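Local coordinates for uncharacterized protein (Sulfolobus tokodaii, PDB 2PD2), which is of unknown function but belongs to the DsrE/DsrF-like family, some of whose members handle sulfur in intracellular sulfur transfer, at residues A[74-78]-A[79-83]; A[39-42]-A[43-46]; A[55-59]-A[60-64]. All blocks are in the same frame, centred on the assembly; numbering follows the deposited sequence.

In the fold
The three contacts follow one another along the chain; none nests in or crosses another. All are local. Contacts 1 and 2 lie in loops of a parallel beta-sheet domain; contact 3 joins a helix end to a strand. After strand 31-36 comes contact 2, a 3-10 segment running through L44, within 39-46, on the way to helix 51-59. Contact 3 closes the turn from the end of that helix into strand 63-67. Contact 1 folds the loop between helix 68-73 and strand 86-88. The loops of contacts 1 and 2 lie side by side, with probable backbone hydrogen bonds from K46 to Q80 and from I82 to L44. L44 also packs on I64. Contacts 1 and 3 do not touch.

Contact 1: A[74-78]-A[79-83]; sequences QNLSH and DQLIP
Two overlapping beta turns, S77 to Q80 and H78 to L81, fold the loop that follows helix 68-73. A Schellman motif with N75 at the C-prime position ends that helix just before them. The first turn is closed by Q80 N, which donates to S77 O at 2.8 Å. The second is closed by the longer bond from L81 N to H78 O, 3.3 Å. The Q80 side chain then bends back over the first turn. Its CG lies beside the backbone N (chi1 -41°), and beyond CG the chain runs out extended. This carries OE1 to S77 N, which donates to it at 2.7 Å. S77 N lies above the plane of the Q80 side-chain carbonyl, 55° out of it. S77 and Q80 are therefore joined twice, once through backbone and once through a side chain. Along the way Q80 CG packs on S77 CB at 3.4 Å. L81 is buried. Its CD1 stands 4.0 Å from H78 CA, and its side chain runs alongside that of H78. Its CD2 faces L76 CD1, and both leucines also rest on I71 of helix 68-73. With an alanine at L81 these methyls are gone, and the loop would probably lose the L81 contact with I71 and leave L76 CD1 without its leucine neighbour. A water hydrogen-bonds S77 OG at 2.9 Å and makes weak bonds with H78 N, as acceptor, and with D79 OD1, as donor, at 3.3 Å.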
loop_
_atom_site.group_PDB
_atom_site.type_symbol
_atom_site.label_atom_id
_atom_site.label_comp_id
_atom_site.label_asym_id
_atom_site.label_seq_id
_atom_site.Cartn_x
_atom_site.Cartn_y
_atom_site.Cartn_z
ATOM N N GLN A 74 9.839 18.287 5.234
ATOM C CA GLN A 74 8.662 19.036 5.671
ATOM C C GLN A 74 9.090 20.217 6.545
ATOM O O GLN A 74 8.256 20.903 7.136
ATOM C CB GLN A 74 7.715 18.130 6.464
ATOM C CG GLN A 74 6.956 17.097 5.628
ATOM C CD GLN A 74 5.966 17.738 4.681
ATOM O OE1 GLN A 74 5.316 18.729 5.022
ATOM N NE2 GLN A 74 5.831 17.169 3.493
ATOM N N ASN A 75 10.399 20.439 6.618
ATOM C CA ASN A 75 10.974 21.517 7.417
ATOM C C ASN A 75 10.475 21.510 8.853
ATOM O O ASN A 75 10.019 22.535 9.360
ATOM C CB ASN A 75 10.679 22.878 6.783
ATOM C CG ASN A 75 11.344 23.043 5.436
ATOM O OD1 ASN A 75 12.482 22.617 5.244
ATOM N ND2 ASN A 75 10.645 23.669 4.497
ATOM N N LEU A 76 10.556 20.353 9.502
ATOM C CA LEU A 76 10.126 20.237 10.889
ATOM C C LEU A 76 11.345 20.083 11.781
ATOM O O LEU A 76 12.415 19.708 11.317
ATOM C CB LEU A 76 9.207 19.027 11.082
ATOM C CG LEU A 76 7.934 18.991 10.234
ATOM C CD1 LEU A 76 7.112 17.772 10.627
ATOM C CD2 LEU A 76 7.131 20.269 10.432
ATOM N N SER A 77 11.169 20.379 13.062
ATOM C CA SER A 77 12.236 20.269 14.049
ATOM C C SER A 77 11.869 19.163 15.031
ATOM O O SER A 77 10.702 19.011 15.388
ATOM C CB SER A 77 12.391 21.590 14.802
ATOM O OG SER A 77 13.273 21.446 15.901
ATOM N N HIS A 78 12.859 18.392 15.470
ATOM C CA HIS A 78 12.592 17.308 16.410
ATOM C C HIS A 78 11.986 17.861 17.688
ATOM O O HIS A 78 11.277 17.160 18.409
ATOM C CB HIS A 78 13.874 16.540 16.729
ATOM C CG HIS A 78 14.555 15.985 15.522
ATOM N ND1 HIS A 78 13.871 15.658 14.369
ATOM C CD2 HIS A 78 15.855 15.696 15.280
ATOM C CE1 HIS A 78 14.719 15.197 13.472
ATOM N NE2 HIS A 78 15.931 15.210 13.998
ATOM N N ASP A 79 12.277 19.128 17.958
ATOM C CA ASP A 79 11.747 19.809 19.130
ATOM C C ASP A 79 10.232 19.944 19.023
ATOM O O ASP A 79 9.538 20.037 20.032
ATOM C CB ASP A 79 12.351 21.212 19.242
ATOM C CG ASP A 79 13.791 21.190 19.691
ATOM O OD1 ASP A 79 14.547 20.316 19.218
ATOM O OD2 ASP A 79 14.172 22.052 20.511
ATOM N N GLN A 80 9.732 19.947 17.792
ATOM C CA GLN A 80 8.309 20.129 17.523
ATOM C C GLN A 80 7.480 18.851 17.527
ATOM O O GLN A 80 6.253 18.900 17.467
ATOM C CB GLN A 80 8.148 20.837 16.174
ATOM C CG GLN A 80 9.158 21.964 15.945
ATOM C CD GLN A 80 9.037 22.608 14.569
ATOM O OE1 GLN A 80 8.958 21.920 13.552
ATOM N NE2 GLN A 80 9.032 23.935 14.535
ATOM N N LEU A 81 8.145 17.708 17.606
ATOM C CA LEU A 81 7.446 16.429 17.590
ATOM C C LEU A 81 6.981 15.965 18.967
ATOM O O LEU A 81 7.507 16.395 19.994
ATOM C CB LEU A 81 8.348 15.366 16.959
ATOM C CG LEU A 81 8.843 15.756 15.563
ATOM C CD1 LEU A 81 9.874 14.755 15.083
ATOM C CD2 LEU A 81 7.665 15.839 14.600
ATOM N N ILE A 82 5.978 15.093 18.974
ATOM C CA ILE A 82 5.446 14.542 20.214
ATOM C C ILE A 82 6.560 13.809 20.964
ATOM O O ILE A 82 7.311 13.034 20.373
ATOM C CB ILE A 82 4.299 13.550 19.916
ATOM C CG1 ILE A 82 3.109 14.307 19.312
ATOM C CG2 ILE A 82 3.898 12.812 21.192
ATOM C CD1 ILE A 82 2.033 13.402 18.721
ATOM N N PRO A 83 6.691 14.056 22.278
ATOM C CA PRO A 83 7.736 13.390 23.063
ATOM C C PRO A 83 7.540 11.879 23.109
ATOM O O PRO A 83 6.419 11.400 23.240
ATOM C CB PRO A 83 7.588 14.029 24.444
ATOM C CG PRO A 83 7.074 15.410 24.122
ATOM C CD PRO A 83 6.033 15.111 23.069
HETATM O O HOH W 1 15.221 19.283 16.152
#

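Contact 2: A[39-42]-A[43-46]; sequences SAIK and ALLK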
loop_
_atom_site.group_PDB
_atom_site.type_symbol
_atom_site.label_atom_id
_atom_site.label_comp_id
_atom_site.label_asym_id
_atom_site.label_seq_id
_atom_site.Cartn_x
_atom_site.Cartn_y
_atom_site.Cartn_z
ATOM N N SER A 39 4.289 13.029 3.703
ATOM C CA SER A 39 3.500 14.046 4.398
ATOM C C SER A 39 2.880 13.619 5.719
ATOM O O SER A 39 2.555 14.460 6.560
ATOM C CB SER A 39 2.396 14.586 3.480
ATOM O OG SER A 39 1.422 13.597 3.216
ATOM N N ALA A 40 2.720 12.317 5.919
ATOM C CA ALA A 40 2.111 11.834 7.151
ATOM C C ALA A 40 2.930 12.201 8.395
ATOM O O ALA A 40 2.406 12.209 9.508
ATOM C CB ALA A 40 1.897 10.311 7.069
ATOM N N ILE A 41 4.207 12.521 8.210
ATOM C CA ILE A 41 5.057 12.879 9.347
ATOM C C ILE A 41 4.454 14.048 10.142
ATOM O O ILE A 41 4.671 14.173 11.350
ATOM C CB ILE A 41 6.486 13.280 8.879
ATOM C CG1 ILE A 41 7.420 13.416 10.081
ATOM C CG2 ILE A 41 6.440 14.609 8.128
ATOM C CD1 ILE A 41 7.711 12.100 10.776
ATOM N N LYS A 42 3.686 14.894 9.465
ATOM C CA LYS A 42 3.088 16.045 10.127
ATOM C C LYS A 42 2.152 15.652 11.262
ATOM O O LYS A 42 1.887 16.451 12.160
ATOM C CB LYS A 42 2.350 16.918 9.112
ATOM C CG LYS A 42 3.280 17.602 8.121
ATOM C CD LYS A 42 2.524 18.507 7.161
ATOM C CE LYS A 42 1.628 17.721 6.221
ATOM N NZ LYS A 42 0.861 18.641 5.324
ATOM N N ALA A 43 1.664 14.417 11.233
ATOM C CA ALA A 43 0.768 13.959 12.277
ATOM C C ALA A 43 1.495 13.798 13.606
ATOM O O ALA A 43 0.853 13.687 14.648
ATOM C CB ALA A 43 0.108 12.634 11.876
ATOM N N LEU A 44 2.827 13.790 13.581
ATOM C CA LEU A 44 3.591 13.637 14.821
ATOM C C LEU A 44 3.971 14.972 15.464
ATOM O O LEU A 44 4.742 15.008 16.422
ATOM C CB LEU A 44 4.862 12.805 14.576
ATOM C CG LEU A 44 4.643 11.407 13.992
ATOM C CD1 LEU A 44 5.971 10.680 13.886
ATOM C CD2 LEU A 44 3.679 10.626 14.868
ATOM N N LEU A 45 3.443 16.068 14.934
ATOM C CA LEU A 45 3.731 17.383 15.493
ATOM C C LEU A 45 3.018 17.542 16.837
ATOM O O LEU A 45 1.963 16.949 17.061
ATOM C CB LEU A 45 3.283 18.477 14.523
ATOM C CG LEU A 45 4.225 18.689 13.335
ATOM C CD1 LEU A 45 3.571 19.556 12.277
ATOM C CD2 LEU A 45 5.509 19.323 13.835
ATOM N N LYS A 46 3.598 18.338 17.731
ATOM C CA LYS A 46 3.006 18.555 19.049
ATOM C C LYS A 46 1.608 19.167 19.011
ATOM O O LYS A 46 0.796 18.920 19.903
ATOM C CB LYS A 46 3.922 19.441 19.899
ATOM C CG LYS A 46 5.096 18.703 20.520
ATOM C CD LYS A 46 6.035 19.666 21.230
ATOM C CE LYS A 46 7.146 18.925 21.949
ATOM N NZ LYS A 46 8.093 19.856 22.628
#
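L44 packs back on I41 in a 3-10 turn, part of the link between strand 31-36 and helix 51-59. The backbone shows the i to i+3 pattern: A43 N donates to A40 O, L44 N to I41 O at 2.9 Å, and L45 N to K42 O. The L44 side chain can be followed outward. CB sits 3.5 Å from I41 O, the same oxygen that accepts the L44 N-H. CG is a little farther from that oxygen. There the chain forks. CD1 meets I41 CD1 at 3.8 Å, where the two side chains cross at about a right angle. The other methyl, CD2, reaches I64 CG2 of strand 63-67. I41 reaches this meeting because CG1 extends opposite its backbone N (chi1 -170°) and chi2 then turns CD1 to L44. I41 also packs on S70 and I71 of helix 68-73, while A40 and A43 lie against V13 of helix 13-26. The turn thus touches both helices. L45 leaves the 3-10 geometry, and its side chain lies by the carbonyl that its own N-H is bonded to, with L45 CG 3.4 Å from K42 O.

Contact 3: A[55-59]-A[60-64]; sequences EDLIK and KNILI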
loop_
_atom_site.group_PDB
_atom_site.type_symbol
_atom_site.label_atom_id
_atom_site.label_comp_id
_atom_site.label_asym_id
_atom_site.label_seq_id
_atom_site.Cartn_x
_atom_site.Cartn_y
_atom_site.Cartn_z
ATOM N N GLU A 55 -0.846 9.377 21.250
ATOM C CA GLU A 55 -0.462 9.165 22.640
ATOM C C GLU A 55 -1.135 7.915 23.195
ATOM O O GLU A 55 -0.548 7.188 23.998
ATOM C CB GLU A 55 -0.836 10.392 23.475
ATOM C CG GLU A 55 -0.115 11.656 23.042
ATOM C CD GLU A 55 -0.530 12.872 23.849
ATOM O OE1 GLU A 55 -1.749 13.119 23.967
ATOM O OE2 GLU A 55 0.360 13.581 24.355
ATOM N N ASP A 56 -2.365 7.658 22.759
ATOM C CA ASP A 56 -3.089 6.471 23.205
ATOM C C ASP A 56 -2.413 5.202 22.663
ATOM O O ASP A 56 -2.307 4.199 23.370
ATOM C CB ASP A 56 -4.547 6.530 22.736
ATOM C CG ASP A 56 -5.342 5.303 23.144
ATOM O OD1 ASP A 56 -5.410 4.999 24.357
ATOM O OD2 ASP A 56 -5.906 4.641 22.249
ATOM N N LEU A 57 -1.957 5.248 21.413
ATOM C CA LEU A 57 -1.281 4.098 20.814
ATOM C C LEU A 57 0.010 3.826 21.589
ATOM O O LEU A 57 0.379 2.674 21.828
ATOM C CB LEU A 57 -0.953 4.371 19.339
ATOM C CG LEU A 57 -2.138 4.570 18.382
ATOM C CD1 LEU A 57 -1.625 4.815 16.971
ATOM C CD2 LEU A 57 -3.040 3.344 18.405
ATOM N N ILE A 58 0.693 4.894 21.980
ATOM C CA ILE A 58 1.933 4.763 22.737
ATOM C C ILE A 58 1.629 4.097 24.078
ATOM O O ILE A 58 2.383 3.243 24.552
ATOM C CB ILE A 58 2.590 6.148 22.961
ATOM C CG1 ILE A 58 3.121 6.674 21.623
ATOM C CG2 ILE A 58 3.712 6.048 24.004
ATOM C CD1 ILE A 58 3.763 8.041 21.695
ATOM N N LYS A 59 0.509 4.480 24.676
ATOM C CA LYS A 59 0.091 3.912 25.954
ATOM C C LYS A 59 -0.118 2.404 25.784
ATOM O O LYS A 59 0.210 1.610 26.664
ATOM C CB LYS A 59 -1.213 4.575 26.409
ATOM C CG LYS A 59 -1.693 4.169 27.795
ATOM C CD LYS A 59 -0.877 4.832 28.892
ATOM C CE LYS A 59 -1.471 4.538 30.267
ATOM N NZ LYS A 59 -0.733 5.223 31.367
ATOM N N LYS A 60 -0.665 2.019 24.636
ATOM C CA LYS A 60 -0.923 0.617 24.336
ATOM C C LYS A 60 0.361 -0.131 23.947
ATOM O O LYS A 60 0.315 -1.248 23.428
ATOM C CB LYS A 60 -1.971 0.523 23.219
ATOM C CG LYS A 60 -3.387 0.902 23.681
ATOM C CD LYS A 60 -4.366 0.977 22.519
ATOM C CE LYS A 60 -5.820 0.985 22.998
ATOM N NZ LYS A 60 -6.140 2.110 23.919
ATOM N N ASN A 61 1.503 0.500 24.211
ATOM C CA ASN A 61 2.820 -0.070 23.925
ATOM C C ASN A 61 3.133 -0.245 22.438
ATOM O O ASN A 61 3.906 -1.120 22.050
ATOM C CB ASN A 61 2.991 -1.412 24.649
ATOM C CG ASN A 61 4.441 -1.852 24.718
ATOM O OD1 ASN A 61 5.329 -1.034 24.950
ATOM N ND2 ASN A 61 4.688 -3.145 24.534
ATOM N N ILE A 62 2.535 0.600 21.608
ATOM C CA ILE A 62 2.778 0.550 20.176
ATOM C C ILE A 62 3.962 1.473 19.866
ATOM O O ILE A 62 4.035 2.589 20.377
ATOM C CB ILE A 62 1.508 0.984 19.408
ATOM C CG1 ILE A 62 0.443 -0.112 19.550
ATOM C CG2 ILE A 62 1.822 1.236 17.943
ATOM C CD1 ILE A 62 -0.900 0.225 18.933
ATOM N N LEU A 63 4.904 0.992 19.058
ATOM C CA LEU A 63 6.080 1.783 18.702
ATOM C C LEU A 63 5.750 2.755 17.573
ATOM O O LEU A 63 5.389 2.332 16.467
ATOM C CB LEU A 63 7.229 0.859 18.266
ATOM C CG LEU A 63 8.545 1.517 17.832
ATOM C CD1 LEU A 63 9.088 2.392 18.973
ATOM C CD2 LEU A 63 9.563 0.434 17.455
ATOM N N ILE A 64 5.868 4.051 17.852
ATOM C CA ILE A 64 5.578 5.085 16.856
ATOM C C ILE A 64 6.894 5.627 16.314
ATOM O O ILE A 64 7.701 6.173 17.062
ATOM C CB ILE A 64 4.760 6.252 17.461
ATOM C CG1 ILE A 64 3.458 5.723 18.077
ATOM C CG2 ILE A 64 4.452 7.280 16.380
ATOM C CD1 ILE A 64 2.565 4.942 17.099
#
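Torsions at both ends bring D56 and K60 together. D56 sends its carboxylate straight away from its own backbone N (chi1 179°). K60 runs nearly extended to CE, and its last torsion bends NZ back (chi4 58°). NZ then lies 3.0 Å from D56 OD1 in a salt bridge, on the syn side and 21° out of the carboxylate plane. A weak bond from NZ to OD2 adds to it, so the ammonium group spans both oxygens. The K60 chain lies over the backbone on its way, with CG 3.5 Å from D56 O. That oxygen also accepts the K60 N-H, so the two residues are linked through backbone and side chains. The turn is a Schellman motif that ends helix 51-59. N61, with positive phi, is the C-prime residue. I62 N donates to L57 O at 3.0 Å, and N61 N donates to I58 O at 2.9 Å. Beyond the turn the chain reverses, and apolar side chains fill the angle between helix and strand. L57 CD2 meets I62 CD1 at 3.8 Å. The other L57 methyl faces I64 CD1, the two side chains crossing at about a right angle. I58 CG1 packs on I64 CG1 at 3.7 Å. This is the helix-to-strand corner of the beta-alpha-beta unit formed by strand 31-36, helix 51-59 and strand 63-67. L57 also rests on L17, V20 and I21 of helix 13-26, and I62 and I64 lie against V34 of the adjacent strand 31-36.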